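Local coordinates for protein N-isopropylammelide isopropylaminohydrolase (Burkholderia multivorans ATCC 17616, PDB 6NBO) that belongs to the amidohydrolase family, whose members are metal-dependent hydrolases built on a TIM-barrel fold, and carries bound zinc, at residues 124-129 against 157-162. Numbering follows the deposited sequence. Where two conformers were deposited one is given.
Sequences RTHVDV and VAFPQS
T125, V127 and V129 pair with V157 and F159 through the backbone, joining two neighbouring parallel strands of the TIM barrel. Helix 136-147 links the strands in a beta-alpha-beta crossover. Four hydrogen bonds tie them: V157 N to T125 O, V127 N to V157 O, F159 N to V127 O and V129 N to F159 O. CA-H...O contacts add to the ladder, as from H126 CA to V157 O at 3.4 Å.

Ring contacts lie on the face that carries H126 and V157. V157 CB makes a CH-pi contact over one face of the H126 ring, 3.9 Å from its centroid. With CG anti to the carbonyl carbon (chi1 -59°), H126 turns its ring edge to the face of F159 in a T-shaped pair, planes at 84°. The H126 side chain is about 5 Å from a bound zinc, and its ring also meets the zinc ligands H65 and H218. F159 stacks on H218.

Beside A158, on the face it shares with V127, V129 CG2 meets A158 CB at 4.0 Å, and helix 170-180 covers both residues.

At the strand ends the D128 carboxylate lies beside Q161 CB. Its OD2 forms salt bridges with R97 and K70. With CG anti to the carbonyl carbon (chi1 -68°), D128 brings OD1 to the edge of the F159 ring, 3.5 Å from F159 CD2.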
# COMPACT_ATOMS: atom_id res chain seq x y z
N ARG A 124 0.84 1.79 -3.40
CA ARG A 124 -0.14 2.87 -3.29
C ARG A 124 0.42 3.95 -2.38
O ARG A 124 0.68 3.70 -1.19
CB ARG A 124 -1.49 2.38 -2.75
CG ARG A 124 -2.49 3.55 -2.54
CD ARG A 124 -3.89 3.06 -2.12
NE ARG A 124 -4.58 2.42 -3.23
CZ ARG A 124 -5.86 2.06 -3.20
NH1 ARG A 124 -6.60 2.30 -2.12
NH2 ARG A 124 -6.39 1.46 -4.26
N THR A 125 0.62 5.14 -2.92
CA THR A 125 1.14 6.24 -2.13
C THR A 125 0.14 7.38 -2.11
O THR A 125 -0.50 7.69 -3.12
CB THR A 125 2.49 6.76 -2.64
OG1 THR A 125 2.98 7.77 -1.74
CG2 THR A 125 2.37 7.36 -4.05
N HIS A 126 -0.00 7.98 -0.95
CA HIS A 126 -0.66 9.26 -0.83
C HIS A 126 0.37 10.34 -1.12
O HIS A 126 1.57 10.14 -0.91
CB HIS A 126 -1.27 9.40 0.56
CG HIS A 126 -2.28 8.32 0.85
ND1 HIS A 126 -3.63 8.58 0.98
CD2 HIS A 126 -2.13 6.99 1.01
CE1 HIS A 126 -4.27 7.44 1.19
NE2 HIS A 126 -3.39 6.46 1.22
N VAL A 127 -0.09 11.45 -1.68
CA VAL A 127 0.78 12.59 -1.99
C VAL A 127 0.06 13.84 -1.54
O VAL A 127 -1.12 14.02 -1.87
CB VAL A 127 1.12 12.67 -3.49
CG1 VAL A 127 1.98 13.91 -3.77
CG2 VAL A 127 1.83 11.40 -3.96
N ASP A 128 0.74 14.70 -0.80
CA ASP A 128 0.08 15.89 -0.28
C ASP A 128 -0.30 16.82 -1.42
O ASP A 128 0.52 17.14 -2.28
CB ASP A 128 0.99 16.62 0.71
CG ASP A 128 1.22 15.83 1.99
OD1 ASP A 128 0.59 14.78 2.18
OD2 ASP A 128 2.04 16.28 2.81
N VAL A 129 -1.56 17.24 -1.45
CA VAL A 129 -2.06 18.20 -2.43
C VAL A 129 -2.79 19.27 -1.63
O VAL A 129 -3.80 18.98 -0.99
CB VAL A 129 -2.99 17.54 -3.46
CG1 VAL A 129 -3.65 18.60 -4.38
CG2 VAL A 129 -2.24 16.51 -4.30
N VAL A 157 -2.70 8.65 -4.53
CA VAL A 157 -3.88 9.23 -3.89
C VAL A 157 -3.60 10.71 -3.64
O VAL A 157 -2.65 11.05 -2.93
CB VAL A 157 -4.20 8.53 -2.56
CG1 VAL A 157 -5.54 9.05 -2.01
CG2 VAL A 157 -4.23 7.02 -2.72
N ALA A 158 -4.43 11.59 -4.20
CA ALA A 158 -4.29 13.03 -3.98
C ALA A 158 -4.82 13.37 -2.59
O ALA A 158 -6.04 13.34 -2.37
CB ALA A 158 -5.04 13.80 -5.06
N PHE A 159 -3.93 13.71 -1.66
CA PHE A 159 -4.25 13.75 -0.23
C PHE A 159 -4.22 15.19 0.31
O PHE A 159 -3.14 15.77 0.48
CB PHE A 159 -3.25 12.88 0.54
CG PHE A 159 -3.46 12.85 2.04
CD1 PHE A 159 -4.72 12.57 2.58
CD2 PHE A 159 -2.40 13.06 2.91
CE1 PHE A 159 -4.92 12.54 3.95
CE2 PHE A 159 -2.58 13.02 4.28
CZ PHE A 159 -3.85 12.76 4.81
N PRO A 160 -5.38 15.80 0.61
CA PRO A 160 -5.41 17.16 1.20
C PRO A 160 -5.09 17.08 2.69
O PRO A 160 -5.96 17.14 3.56
CB PRO A 160 -6.83 17.62 0.91
CG PRO A 160 -7.65 16.31 1.02
CD PRO A 160 -6.73 15.22 0.46
N GLN A 161 -3.78 16.98 2.97
CA GLN A 161 -3.30 16.64 4.31
C GLN A 161 -3.81 17.61 5.37
O GLN A 161 -4.09 17.20 6.49
CB GLN A 161 -1.77 16.59 4.31
CG GLN A 161 -1.10 16.65 5.69
CD GLN A 161 -1.14 15.33 6.44
OE1 GLN A 161 -0.20 14.53 6.37
NE2 GLN A 161 -2.23 15.09 7.15
N SER A 162 -3.96 18.89 5.03
CA SER A 162 -4.41 19.88 5.99
C SER A 162 -5.89 20.22 5.85
O SER A 162 -6.34 21.21 6.44
CB SER A 162 -3.57 21.15 5.86
OG SER A 162 -3.70 21.68 4.56